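Local coordinates for OsmC-like protein (Jannaschia sp., PDB 3CJE), which probably protects the cell from organic hydroperoxides by thiol-dependent reduction, as its OsmC/Ohr relatives do, at residues V15-N20 against A59-A64; L65-L70 against C96-D101; G25-E30 against I78-K83; G72-Q77 against K140-E145; L85-T90 against L122-P127. All coordinates share one frame; numbering follows the deposited sequence. Where two conformers were deposited one is given.

Contact 1: V15-N20 against A59-A64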
# COMPACT_ATOMS: atom_id res chain seq x y z
N VAL A 15 2.97 -15.44 3.16
CA VAL A 15 1.75 -14.82 2.72
C VAL A 15 2.04 -14.33 1.31
O VAL A 15 3.06 -13.67 1.09
CB VAL A 15 1.27 -13.66 3.66
CG1 VAL A 15 0.07 -12.91 2.99
CG2 VAL A 15 0.91 -14.20 5.07
N VAL A 16 1.19 -14.69 0.33
CA VAL A 16 1.45 -14.41 -1.09
C VAL A 16 0.19 -13.80 -1.65
O VAL A 16 -0.88 -14.37 -1.55
CB VAL A 16 1.82 -15.67 -1.92
CG1 VAL A 16 2.03 -15.31 -3.38
CG2 VAL A 16 3.06 -16.36 -1.32
N PHE A 17 0.33 -12.61 -2.24
CA PHE A 17 -0.73 -11.98 -3.01
C PHE A 17 -0.27 -11.74 -4.43
O PHE A 17 0.91 -11.47 -4.69
CB PHE A 17 -1.13 -10.63 -2.40
CG PHE A 17 -2.10 -10.72 -1.26
CD1 PHE A 17 -1.70 -11.16 -0.02
CD2 PHE A 17 -3.45 -10.38 -1.43
CE1 PHE A 17 -2.62 -11.23 1.05
CE2 PHE A 17 -4.35 -10.45 -0.33
CZ PHE A 17 -3.93 -10.87 0.87
N THR A 18 -1.23 -11.83 -5.34
CA THR A 18 -1.03 -11.42 -6.70
C THR A 18 -2.08 -10.39 -7.13
O THR A 18 -3.15 -10.30 -6.54
CB THR A 18 -1.09 -12.60 -7.66
OG1 THR A 18 -2.39 -13.24 -7.63
CG2 THR A 18 0.01 -13.63 -7.30
N CYS A 19 -1.77 -9.68 -8.20
CA CYS A 19 -2.72 -8.73 -8.78
C CYS A 19 -2.49 -8.71 -10.26
O CYS A 19 -1.35 -8.55 -10.70
CB CYS A 19 -2.49 -7.36 -8.21
SG CYS A 19 -3.69 -6.12 -8.80
N ASN A 20 -3.56 -8.93 -11.01
CA ASN A 20 -3.54 -8.76 -12.44
C ASN A 20 -4.36 -7.54 -12.77
O ASN A 20 -5.56 -7.50 -12.54
CB ASN A 20 -4.08 -9.92 -13.22
CG ASN A 20 -3.85 -9.69 -14.73
OD1 ASN A 20 -2.71 -9.51 -15.15
ND2 ASN A 20 -4.92 -9.53 -15.48
N ALA A 59 -15.59 -6.36 2.97
CA ALA A 59 -14.44 -5.54 2.54
C ALA A 59 -13.19 -6.41 2.41
O ALA A 59 -13.07 -7.42 3.06
CB ALA A 59 -14.21 -4.43 3.55
N PRO A 60 -12.24 -6.01 1.55
CA PRO A 60 -11.05 -6.86 1.38
C PRO A 60 -10.07 -6.71 2.53
O PRO A 60 -10.19 -5.75 3.32
CB PRO A 60 -10.40 -6.33 0.11
CG PRO A 60 -11.01 -5.06 -0.17
CD PRO A 60 -12.21 -4.84 0.67
N PRO A 61 -9.10 -7.63 2.64
CA PRO A 61 -8.09 -7.45 3.66
C PRO A 61 -7.09 -6.35 3.30
O PRO A 61 -6.94 -5.98 2.13
CB PRO A 61 -7.36 -8.80 3.72
CG PRO A 61 -7.54 -9.36 2.35
CD PRO A 61 -8.86 -8.84 1.84
N PRO A 62 -6.42 -5.82 4.32
CA PRO A 62 -5.49 -4.72 4.07
C PRO A 62 -4.43 -4.99 3.00
O PRO A 62 -4.10 -4.11 2.20
CB PRO A 62 -4.83 -4.52 5.45
CG PRO A 62 -5.84 -4.94 6.43
CD PRO A 62 -6.54 -6.12 5.77
N LEU A 63 -3.87 -6.21 2.94
CA LEU A 63 -2.80 -6.45 1.96
C LEU A 63 -3.37 -6.42 0.53
O LEU A 63 -2.61 -6.19 -0.44
CB LEU A 63 -2.06 -7.76 2.23
CG LEU A 63 -1.15 -7.73 3.48
CD1 LEU A 63 -0.36 -9.06 3.57
CD2 LEU A 63 -0.25 -6.55 3.48
N ALA A 64 -4.67 -6.73 0.38
CA ALA A 64 -5.31 -6.63 -0.96
C ALA A 64 -5.33 -5.17 -1.41
O ALA A 64 -5.06 -4.87 -2.57
CB ALA A 64 -6.78 -7.20 -0.98
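Phe17 and Leu63 meet at about a right angle. The CB of Leu63 sits over one face of the Phe17 ring. It lies 4.0 Å from the ring centroid and 23° off the ring normal, which is a CH-pi contact. The approach is offset toward the rim, and the closest ring atom is CE1, at 3.7 Å from Leu63 CB. The ring edge has other neighbours. Pro61 brings CG near the ring plane, 4.2 Å from Phe17 CZ. On the same strand as the ring, Val15 CG1 also lies in its plane. Ala64 CB comes in obliquely, 4.1 Å from Phe17 CE2. The Leu63 branch then reaches past the ring. Its CD1 is anti to CA (chi2 -175°), and this puts Leu63 CD1 3.9 Å from Val15 CG1. The contact is purely apolar. Pro61 is the N-cap of helix 62-81. The ring touches Pro61, Leu63 and Ala64 and thus lies against the first turn. Ile67, one turn further on, also packs on Phe17. Phe143 and Leu144 of the second subunit reach Val15 and Leu63, respectively, so this layer lies close to the dimer interface. Strand 13-24 is the middle strand of the five-stranded antiparallel sheet. A long helix packed by its apolar side on such a sheet is the core of the alpha/beta OsmC fold.

Contact 2: L65-L70 against C96-D101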
# COMPACT_ATOMS: atom_id res chain seq x y z
N LEU A 65 -5.69 -4.27 -0.50
CA LEU A 65 -5.66 -2.84 -0.85
C LEU A 65 -4.22 -2.42 -1.19
O LEU A 65 -4.01 -1.65 -2.13
CB LEU A 65 -6.26 -1.99 0.27
CG LEU A 65 -7.74 -2.15 0.58
CD1 LEU A 65 -8.14 -1.07 1.64
CD2 LEU A 65 -8.59 -2.02 -0.62
N PHE A 66 -3.22 -2.87 -0.41
CA PHE A 66 -1.82 -2.52 -0.69
C PHE A 66 -1.40 -2.95 -2.11
O PHE A 66 -0.85 -2.16 -2.87
CB PHE A 66 -0.89 -3.19 0.33
CG PHE A 66 0.54 -3.07 -0.03
CD1 PHE A 66 1.21 -1.86 0.06
CD2 PHE A 66 1.23 -4.16 -0.59
CE1 PHE A 66 2.56 -1.76 -0.31
CE2 PHE A 66 2.59 -4.05 -0.96
CZ PHE A 66 3.22 -2.84 -0.83
N ILE A 67 -1.60 -4.23 -2.45
CA ILE A 67 -1.11 -4.72 -3.74
C ILE A 67 -1.86 -4.08 -4.92
O ILE A 67 -1.27 -3.79 -5.95
CB ILE A 67 -1.06 -6.26 -3.84
CG1 ILE A 67 -0.14 -6.70 -5.00
CG2 ILE A 67 -2.44 -6.88 -3.90
CD1 ILE A 67 0.16 -8.19 -5.06
N ALA A 68 -3.16 -3.82 -4.73
CA ALA A 68 -3.96 -3.09 -5.73
C ALA A 68 -3.40 -1.67 -5.90
O ALA A 68 -3.27 -1.19 -7.02
CB ALA A 68 -5.43 -3.05 -5.36
N GLY A 69 -3.08 -1.01 -4.80
CA GLY A 69 -2.48 0.32 -4.84
C GLY A 69 -1.18 0.35 -5.60
O GLY A 69 -0.94 1.19 -6.44
N LEU A 70 -0.31 -0.62 -5.31
CA LEU A 70 1.00 -0.68 -5.97
C LEU A 70 0.81 -0.90 -7.45
O LEU A 70 1.39 -0.20 -8.25
CB LEU A 70 1.80 -1.81 -5.36
CG LEU A 70 3.15 -2.04 -6.03
CD1 LEU A 70 4.07 -0.76 -6.10
CD2 LEU A 70 3.85 -3.23 -5.36
N CYS A 96 1.45 -8.40 -10.76
CA CYS A 96 2.30 -8.13 -9.59
C CYS A 96 2.14 -9.29 -8.60
O CYS A 96 1.01 -9.75 -8.35
CB CYS A 96 1.88 -6.83 -8.94
SG CYS A 96 2.74 -6.44 -7.41
N ARG A 97 3.27 -9.75 -8.05
CA ARG A 97 3.28 -10.79 -7.04
C ARG A 97 4.14 -10.32 -5.90
O ARG A 97 5.29 -9.87 -6.10
CB ARG A 97 3.84 -12.11 -7.59
CG ARG A 97 3.86 -13.22 -6.57
CD ARG A 97 4.25 -14.51 -7.27
NE ARG A 97 4.30 -15.64 -6.38
CZ ARG A 97 5.40 -16.08 -5.78
NH1 ARG A 97 6.58 -15.48 -5.94
NH2 ARG A 97 5.30 -17.15 -4.99
N VAL A 98 3.58 -10.35 -4.70
CA VAL A 98 4.30 -9.95 -3.50
C VAL A 98 4.25 -11.11 -2.49
O VAL A 98 3.20 -11.70 -2.25
CB VAL A 98 3.74 -8.65 -2.88
CG1 VAL A 98 4.61 -8.21 -1.67
CG2 VAL A 98 3.68 -7.52 -3.94
N VAL A 99 5.40 -11.41 -1.89
CA VAL A 99 5.57 -12.47 -0.92
C VAL A 99 6.13 -11.86 0.36
O VAL A 99 7.12 -11.13 0.33
CB VAL A 99 6.51 -13.59 -1.40
CG1 VAL A 99 6.58 -14.71 -0.35
CG2 VAL A 99 6.05 -14.09 -2.77
N TRP A 100 5.49 -12.19 1.48
CA TRP A 100 5.97 -11.88 2.80
C TRP A 100 6.14 -13.17 3.58
O TRP A 100 5.60 -14.20 3.22
CB TRP A 100 4.95 -11.04 3.59
CG TRP A 100 4.62 -9.67 3.06
CD1 TRP A 100 5.23 -8.49 3.41
CD2 TRP A 100 3.61 -9.33 2.13
NE1 TRP A 100 4.65 -7.44 2.75
CE2 TRP A 100 3.66 -7.92 1.94
CE3 TRP A 100 2.66 -10.08 1.39
CZ2 TRP A 100 2.76 -7.24 1.12
CZ3 TRP A 100 1.81 -9.41 0.54
CH2 TRP A 100 1.85 -7.99 0.41
N ASP A 101 6.83 -13.09 4.70
CA ASP A 101 6.87 -14.23 5.60
C ASP A 101 6.71 -13.81 7.03
O ASP A 101 6.91 -12.64 7.39
CB ASP A 101 8.13 -15.03 5.39
CG ASP A 101 9.39 -14.18 5.45
OD1 ASP A 101 9.41 -13.24 6.25
OD2 ASP A 101 10.35 -14.46 4.71
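Helix 65-70 runs over strand 96-101 with Ile67 facing Val98; the axes come within 9.4 Å and their directions differ by 139°. This is helix-on-sheet packing in the OsmC fold, near the centre of the chain. Ile67 fills the middle of the contact. Its CG1 is anti to the backbone N (chi1 -162°), which leaves CG2 in the crowded position between N and the carbonyl carbon. The tip, Ile67 CD1, lies 3.8 Å from Val98 CG2. The two side chains slide past each other in opposite directions. Ile67 CD1 also stands 3.7 Å from the backbone O of Cys96. Leu70 CD2 and Ile67 CG1 approach the Cys96 sulfur, but Cys96 has two conformers, so its sulfur contacts are tentative. At the other end, the rings of Phe66 and Trp100 meet. The indole lies beside Val98, whose CG1 is over one indole face. Phe116 of the neighbouring strand 108-121 packs against both Phe66 and Val98. The indole also takes part in the dimer: its NE1 is hydrogen-bonded to Thr147 of the second subunit, and Phe143 of that subunit meets it edge-to-face. Phe66 approaches the benzo edge of the indole, near its plane, with Phe66 CE2 3.8 Å from Trp100 CZ2.

Contact 3: G25-E30 against I78-K83. With PO4 (phosphate ion), chain B; GOL (glycerol), chain E.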
# COMPACT_ATOMS: atom_id res chain seq x y z
N GLY A 25 -11.01 2.23 -20.07
CA GLY A 25 -11.42 3.64 -20.04
C GLY A 25 -10.22 4.54 -20.34
O GLY A 25 -9.32 4.20 -21.11
N LYS A 26 -10.20 5.68 -19.67
CA LYS A 26 -9.12 6.64 -19.87
C LYS A 26 -8.02 6.51 -18.85
O LYS A 26 -6.82 6.58 -19.22
CB LYS A 26 -9.69 8.06 -19.78
CG LYS A 26 -10.63 8.37 -20.94
CD LYS A 26 -11.25 9.71 -20.75
CE LYS A 26 -12.08 10.07 -22.00
NZ LYS A 26 -12.80 11.41 -21.87
N MSE A 27 -8.38 6.34 -17.58
CA MSE A 27 -7.38 6.16 -16.51
C MSE A 27 -7.76 5.08 -15.50
O MSE A 27 -7.09 4.93 -14.47
CB MSE A 27 -7.09 7.50 -15.78
CG MSE A 27 -6.26 8.54 -16.58
SE MSE A 27 -4.54 7.93 -17.21
CE MSE A 27 -3.43 8.44 -15.70
N ARG A 28 -8.82 4.32 -15.76
CA ARG A 28 -9.31 3.33 -14.82
C ARG A 28 -8.52 2.05 -14.97
O ARG A 28 -8.33 1.53 -16.07
CB ARG A 28 -10.79 3.06 -15.05
CG ARG A 28 -11.35 1.99 -14.12
CD ARG A 28 -12.86 1.91 -14.25
NE ARG A 28 -13.38 0.72 -13.58
CZ ARG A 28 -13.91 0.69 -12.36
NH1 ARG A 28 -14.02 1.78 -11.64
NH2 ARG A 28 -14.35 -0.46 -11.86
N ASN A 29 -8.13 1.48 -13.82
CA ASN A 29 -7.43 0.22 -13.80
C ASN A 29 -8.25 -0.79 -13.04
O ASN A 29 -8.63 -0.54 -11.90
CB ASN A 29 -6.07 0.41 -13.13
CG ASN A 29 -5.19 1.35 -13.89
OD1 ASN A 29 -5.10 1.26 -15.12
ND2 ASN A 29 -4.59 2.29 -13.17
N GLU A 30 -8.53 -1.93 -13.66
CA GLU A 30 -9.31 -2.97 -13.01
C GLU A 30 -8.37 -4.05 -12.49
O GLU A 30 -7.68 -4.69 -13.28
CB GLU A 30 -10.35 -3.51 -13.99
CG GLU A 30 -11.43 -2.48 -14.26
CD GLU A 30 -12.53 -2.94 -15.24
OE1 GLU A 30 -12.35 -3.97 -15.91
OE2 GLU A 30 -13.57 -2.23 -15.33
N ILE A 78 2.63 4.54 -16.14
CA ILE A 78 2.80 4.08 -17.52
C ILE A 78 1.85 4.81 -18.46
O ILE A 78 2.25 5.34 -19.52
CB ILE A 78 2.62 2.57 -17.62
CG1 ILE A 78 3.77 1.85 -16.90
CG2 ILE A 78 2.56 2.11 -19.09
CD1 ILE A 78 3.53 0.35 -16.72
N ARG A 79 0.58 4.87 -18.08
CA ARG A 79 -0.44 5.51 -18.89
C ARG A 79 -0.25 7.01 -19.01
O ARG A 79 -0.44 7.56 -20.09
CB ARG A 79 -1.84 5.15 -18.38
CG ARG A 79 -2.14 3.66 -18.44
CD ARG A 79 -3.49 3.32 -17.85
NE ARG A 79 -4.55 3.58 -18.82
CZ ARG A 79 -5.84 3.33 -18.62
NH1 ARG A 79 -6.25 2.83 -17.51
NH2 ARG A 79 -6.68 3.55 -19.58
N ALA A 80 0.16 7.66 -17.92
CA ALA A 80 0.38 9.11 -17.90
C ALA A 80 1.61 9.51 -18.72
O ALA A 80 1.65 10.58 -19.32
CB ALA A 80 0.54 9.61 -16.47
N PHE A 81 2.62 8.66 -18.76
CA PHE A 81 3.90 9.03 -19.38
C PHE A 81 4.06 8.51 -20.82
O PHE A 81 4.93 8.99 -21.54
CB PHE A 81 5.05 8.48 -18.55
CG PHE A 81 5.25 9.11 -17.17
CD1 PHE A 81 4.64 10.28 -16.79
CD2 PHE A 81 6.14 8.54 -16.27
CE1 PHE A 81 4.87 10.80 -15.53
CE2 PHE A 81 6.39 9.09 -15.07
CZ PHE A 81 5.74 10.20 -14.68
N ALA A 82 3.22 7.57 -21.25
CA ALA A 82 3.47 6.89 -22.53
C ALA A 82 3.60 7.82 -23.70
O ALA A 82 4.60 7.83 -24.44
CB ALA A 82 2.37 5.85 -22.78
N LYS A 83 2.61 8.67 -23.92
CA LYS A 83 2.68 9.55 -25.09
C LYS A 83 3.83 10.56 -25.00
O LYS A 83 4.51 10.83 -26.01
CB LYS A 83 1.35 10.26 -25.33
CG LYS A 83 1.40 11.12 -26.58
CD LYS A 83 0.14 11.92 -26.78
CE LYS A 83 0.22 12.76 -28.08
NZ LYS A 83 0.48 11.87 -29.24
P PO4 B . -12.30 6.73 -16.68
O1 PO4 B . -12.54 6.18 -18.07
O2 PO4 B . -12.68 8.20 -16.64
O3 PO4 B . -10.82 6.73 -16.37
O4 PO4 B . -13.17 5.92 -15.71
C1 GOL E . -3.72 8.22 -23.36
O1 GOL E . -2.59 8.61 -24.11
C2 GOL E . -3.26 8.11 -21.91
O2 GOL E . -2.49 6.92 -21.78
C3 GOL E . -4.40 8.03 -20.90
O3 GOL E . -5.41 7.09 -21.28
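Arg79 reaches from helix 62-81 to the turn at Gly25-Arg28, passing Met27, a selenomethionine. Arg79 CB lies 4.0 Å from Met27 SE, and the two side chains slide past each other in opposite directions. Further out, Arg79 CD is 3.8 Å from Asn29 OD1. The chain bends at chi3 (81°), which sets the position of NE. NE is hydrogen-bonded to a second glycerol; the first bridges the segments, O3 donating to Lys26 O and O2 to Arg79 O. The turn joins strands 13-24 and 28-37 as a beta hairpin, and the guanidinium ties this hairpin to the C-terminal part of helix 62-81. Lys26 O stands over one guanidinium face, 3.4 Å from Arg79 CZ. NH1 has two acceptors near the guanidinium plane. It donates to Arg28 O at 2.8 Å, from above that carbonyl's plane, and to Asn29 OD1 at 3.1 Å. NH2 is hydrogen-bonded to Val24 O. Met27 N donates to phosphate O3 at 2.8 Å, and Lys26 N to phosphate O1 at 2.9 Å; phosphate and glycerols probably come from the crystallisation liquor.

Contact 4: G72-Q77 against K140-E145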
# COMPACT_ATOMS: atom_id res chain seq x y z
N GLY A 72 -1.88 -0.40 -9.35
CA GLY A 72 -2.56 0.76 -9.92
C GLY A 72 -1.64 1.96 -10.07
O GLY A 72 -1.74 2.68 -11.05
N CYS A 73 -0.74 2.14 -9.11
CA CYS A 73 0.23 3.27 -9.15
C CYS A 73 1.16 3.11 -10.36
O CYS A 73 1.32 4.02 -11.18
CB CYS A 73 1.00 3.36 -7.84
SG CYS A 73 1.84 5.01 -7.67
N VAL A 74 1.71 1.91 -10.53
CA VAL A 74 2.60 1.61 -11.65
C VAL A 74 1.88 1.83 -12.97
O VAL A 74 2.36 2.50 -13.88
CB VAL A 74 3.13 0.16 -11.56
CG1 VAL A 74 3.83 -0.28 -12.88
CG2 VAL A 74 4.12 0.04 -10.37
N MSE A 75 0.67 1.27 -13.07
CA MSE A 75 -0.13 1.40 -14.29
C MSE A 75 -0.46 2.85 -14.62
O MSE A 75 -0.38 3.26 -15.78
CB MSE A 75 -1.42 0.56 -14.15
CG MSE A 75 -1.16 -0.88 -14.14
SE MSE A 75 -2.80 -1.88 -13.87
CE MSE A 75 -3.50 -1.63 -15.67
N THR A 76 -0.82 3.62 -13.60
CA THR A 76 -1.13 5.02 -13.79
C THR A 76 0.05 5.78 -14.38
O THR A 76 -0.12 6.56 -15.32
CB THR A 76 -1.66 5.65 -12.48
OG1 THR A 76 -2.90 5.00 -12.14
CG2 THR A 76 -1.90 7.15 -12.66
N GLN A 77 1.26 5.54 -13.87
CA GLN A 77 2.44 6.26 -14.39
C GLN A 77 2.74 5.84 -15.84
O GLN A 77 3.09 6.68 -16.67
CB GLN A 77 3.67 6.00 -13.53
CG GLN A 77 3.50 6.16 -12.03
CD GLN A 77 3.00 7.47 -11.67
OE1 GLN A 77 3.45 8.48 -12.24
NE2 GLN A 77 2.05 7.51 -10.74
N LYS A 140 10.20 5.64 -11.41
CA LYS A 140 10.65 6.83 -10.64
C LYS A 140 9.51 7.79 -10.36
O LYS A 140 9.53 8.54 -9.39
CB LYS A 140 11.77 7.53 -11.39
CG LYS A 140 13.03 6.69 -11.49
CD LYS A 140 14.12 7.44 -12.24
CE LYS A 140 15.35 6.57 -12.59
NZ LYS A 140 15.73 6.61 -14.08
N GLY A 141 8.50 7.79 -11.21
CA GLY A 141 7.27 8.57 -11.02
C GLY A 141 6.30 7.94 -10.01
O GLY A 141 5.38 8.59 -9.50
N CYS A 142 6.44 6.65 -9.76
CA CYS A 142 5.49 5.95 -8.96
C CYS A 142 5.86 6.18 -7.50
O CYS A 142 6.88 5.68 -7.01
CB CYS A 142 5.53 4.46 -9.28
SG CYS A 142 4.49 3.48 -8.18
N PHE A 143 5.03 6.98 -6.82
CA PHE A 143 5.21 7.25 -5.40
C PHE A 143 5.47 6.01 -4.55
O PHE A 143 6.34 6.02 -3.68
CB PHE A 143 3.98 7.99 -4.85
CG PHE A 143 3.77 9.36 -5.44
CD1 PHE A 143 4.46 10.44 -4.93
CD2 PHE A 143 3.00 9.54 -6.59
CE1 PHE A 143 4.33 11.75 -5.47
CE2 PHE A 143 2.86 10.85 -7.13
CZ PHE A 143 3.53 11.91 -6.58
N LEU A 144 4.70 4.96 -4.79
CA LEU A 144 4.81 3.74 -4.00
C LEU A 144 6.07 2.95 -4.28
O LEU A 144 6.70 2.43 -3.34
CB LEU A 144 3.55 2.90 -4.19
CG LEU A 144 2.26 3.58 -3.81
CD1 LEU A 144 1.12 2.55 -3.96
CD2 LEU A 144 2.33 4.16 -2.36
N GLU A 145 6.49 2.86 -5.54
CA GLU A 145 7.75 2.22 -5.85
C GLU A 145 8.92 2.93 -5.19
O GLU A 145 9.82 2.28 -4.63
CB GLU A 145 8.01 2.19 -7.34
CG GLU A 145 7.15 1.18 -8.08
CD GLU A 145 7.97 0.26 -8.96
OE1 GLU A 145 9.21 0.23 -8.82
OE2 GLU A 145 7.34 -0.41 -9.80
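Cys73 and Cys142 bring their sulfurs together, SG to SG at 3.1 Å. This is short for two sulfurs that are not bonded, yet far longer than a disulfide. Both sulfurs are anti to their backbone N (chi1 -164° for Cys73 and 174° for Cys142), which directs each SG at the other. Leu144 CD1 packs on Cys73 CB at 4.0 Å. Val74 CG2 lies 4.1 Å from Cys142 SG. Gln77 CG rests 3.7 Å from Cys142 CA. Two buried cysteines, one on the long central helix and one at the start of another helix, match the redox pair of OsmC/Ohr hydroperoxide reductases, and this is probably the active site. Cys142 is placed by a helix break. It follows helix 128-141 and is the N-cap of helix 143-148. Its SG accepts from Glu145 N at 3.4 Å, with an N-H...S angle of 163°. Gly141, just before it, has no CB; one would come tightly against Gln77 OE1. Gln77 OE1 receives a weak hydrogen bond from Tyr109 of the second subunit. The Glu145 carboxylate brings OE2 to 3.3 Å from Val74 CG2, and the two side chains cross obliquely. Glu145 OE2 is hydrogen-bonded to His156 NE2 of the second subunit. Phe143 stacks edge-to-face with Trp100 of that subunit, and Leu144 packs on its Leu63.

Contact 5: L85-T90 against L122-P127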
# COMPACT_ATOMS: atom_id res chain seq x y z
N LEU A 85 6.63 10.12 -23.72
CA LEU A 85 7.87 9.39 -24.04
C LEU A 85 7.80 8.60 -25.38
O LEU A 85 8.65 7.73 -25.66
CB LEU A 85 8.22 8.48 -22.84
CG LEU A 85 8.47 9.26 -21.52
CD1 LEU A 85 8.82 8.25 -20.41
CD2 LEU A 85 9.55 10.36 -21.67
N LYS A 86 6.80 8.94 -26.20
CA LYS A 86 6.67 8.48 -27.57
C LYS A 86 6.42 6.98 -27.70
O LYS A 86 6.82 6.36 -28.69
CB LYS A 86 7.89 8.87 -28.39
CG LYS A 86 8.30 10.31 -28.28
CD LYS A 86 7.27 11.21 -28.79
CE LYS A 86 7.82 12.65 -28.80
NZ LYS A 86 8.98 12.76 -29.71
N VAL A 87 5.72 6.41 -26.72
CA VAL A 87 5.38 5.01 -26.73
C VAL A 87 3.87 4.84 -26.86
O VAL A 87 3.10 5.45 -26.11
CB VAL A 87 5.92 4.27 -25.49
CG1 VAL A 87 5.48 2.79 -25.47
CG2 VAL A 87 7.46 4.43 -25.39
N THR A 88 3.46 4.02 -27.82
CA THR A 88 2.08 3.58 -27.95
C THR A 88 1.88 2.31 -27.15
O THR A 88 2.59 1.30 -27.33
CB THR A 88 1.72 3.35 -29.43
OG1 THR A 88 1.93 4.57 -30.18
CG2 THR A 88 0.28 2.82 -29.59
N VAL A 89 0.91 2.36 -26.26
CA VAL A 89 0.54 1.23 -25.36
C VAL A 89 -0.91 0.89 -25.64
O VAL A 89 -1.75 1.78 -25.74
CB VAL A 89 0.70 1.65 -23.87
CG1 VAL A 89 0.20 0.55 -22.91
CG2 VAL A 89 2.16 2.01 -23.55
N THR A 90 -1.20 -0.41 -25.77
CA THR A 90 -2.57 -0.88 -26.03
C THR A 90 -2.89 -1.98 -25.03
O THR A 90 -2.06 -2.83 -24.77
CB THR A 90 -2.71 -1.41 -27.48
OG1 THR A 90 -2.27 -0.41 -28.42
CG2 THR A 90 -4.16 -1.80 -27.79
N LEU A 122 2.83 -4.41 -22.61
CA LEU A 122 2.47 -3.14 -23.26
C LEU A 122 1.74 -3.25 -24.60
O LEU A 122 1.11 -2.25 -25.03
CB LEU A 122 3.71 -2.26 -23.46
CG LEU A 122 4.55 -1.86 -22.26
CD1 LEU A 122 5.76 -0.98 -22.63
CD2 LEU A 122 3.64 -1.11 -21.17
N HIS A 123 1.88 -4.38 -25.29
CA HIS A 123 1.35 -4.54 -26.66
C HIS A 123 1.75 -3.35 -27.52
O HIS A 123 0.93 -2.76 -28.21
CB HIS A 123 -0.17 -4.72 -26.68
CG HIS A 123 -0.66 -5.84 -25.83
ND1 HIS A 123 -1.36 -5.62 -24.66
CD2 HIS A 123 -0.54 -7.18 -25.96
CE1 HIS A 123 -1.67 -6.79 -24.12
NE2 HIS A 123 -1.18 -7.75 -24.88
N SER A 124 3.03 -2.99 -27.48
CA SER A 124 3.51 -1.78 -28.11
C SER A 124 4.17 -2.06 -29.44
O SER A 124 4.89 -3.04 -29.56
CB SER A 124 4.57 -1.14 -27.18
OG SER A 124 5.31 -0.10 -27.80
N PRO A 125 3.98 -1.19 -30.44
CA PRO A 125 4.67 -1.33 -31.72
C PRO A 125 6.05 -0.66 -31.78
O PRO A 125 6.62 -0.54 -32.87
CB PRO A 125 3.73 -0.62 -32.66
CG PRO A 125 3.24 0.51 -31.85
CD PRO A 125 3.04 -0.05 -30.47
N ASP A 126 6.53 -0.16 -30.64
CA ASP A 126 7.74 0.65 -30.55
C ASP A 126 8.99 -0.15 -30.20
O ASP A 126 8.89 -1.31 -29.77
CB ASP A 126 7.52 1.74 -29.53
CG ASP A 126 6.29 2.57 -29.84
OD1 ASP A 126 6.29 3.31 -30.82
OD2 ASP A 126 5.29 2.45 -29.12
N PRO A 127 10.19 0.46 -30.34
CA PRO A 127 11.41 -0.22 -29.96
C PRO A 127 11.41 -0.62 -28.49
O PRO A 127 10.86 0.10 -27.64
CB PRO A 127 12.52 0.81 -30.25
CG PRO A 127 11.98 1.64 -31.35
CD PRO A 127 10.50 1.77 -30.98
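Asp126 OD2 accepts a hydrogen bond from Thr88 N at 2.7 Å. The N-H meets the syn side of the carboxylate, 29° out of its plane. Asp126 CG is anti to its own carbonyl carbon, beside the backbone N (chi1 -55°), which turns the carboxylate to Thr88 N. Its side chain and that of Thr88 cross at about a right angle. Ser124 holds the turn that carries this aspartate. Its OG accepts from Asp126 N at 3.1 Å, which is an ST turn. The same Ser124 OG lies 3.1 Å from Thr88 O, but that bond is weak and its proton is not settled. Pro125 CD lies 3.8 Å from Thr88 CB, and these two side chains also cross at about a right angle. Further along, Thr90 N donates to Leu122 O at 3.0 Å, nearly along the C=O axis. The imidazole of His123 adds a bond with ND1, which donates to Thr90 O at 2.9 Å. That oxygen lies at the ring edge, close to the ring plane. Val89 CG2 and Leu122 CD2 pack at 4.2 Å. Both segments are loops without regular strand structure. Residues 85-90 lead from helix 62-81 to strand 93-105. Residues 122-127 lead from strand 108-121 to helix 128-141. Pro127 is the N-cap of that last helix, whose Leu134 and Gln131 pack on Val87 and Leu122, respectively.

How the contacts relate
Contacts 1 to 4 all use helix 62-81, in the order 1, 2, 4, 3 from its start. Contacts 1 and 2 have centres 6 Å apart and share the sheet: Cys19 N is 2.8 Å from Cys96 O on the neighbouring strand. Contact 4 holds the probable redox cysteines. Contact 2 touches it through Leu144 CD1, 3.5 Å from Gly69 O. Contact 3 lies about 11 Å from contact 4 between centres, and Asn29 OD1 is 3.3 Å from Met75 CE. Contact 5 is peripheral, about 18 Å from contact 4 between centres. It adjoins contact 3, where Ala82 O meets Val87 N at 2.9 Å. All five also touch the second subunit.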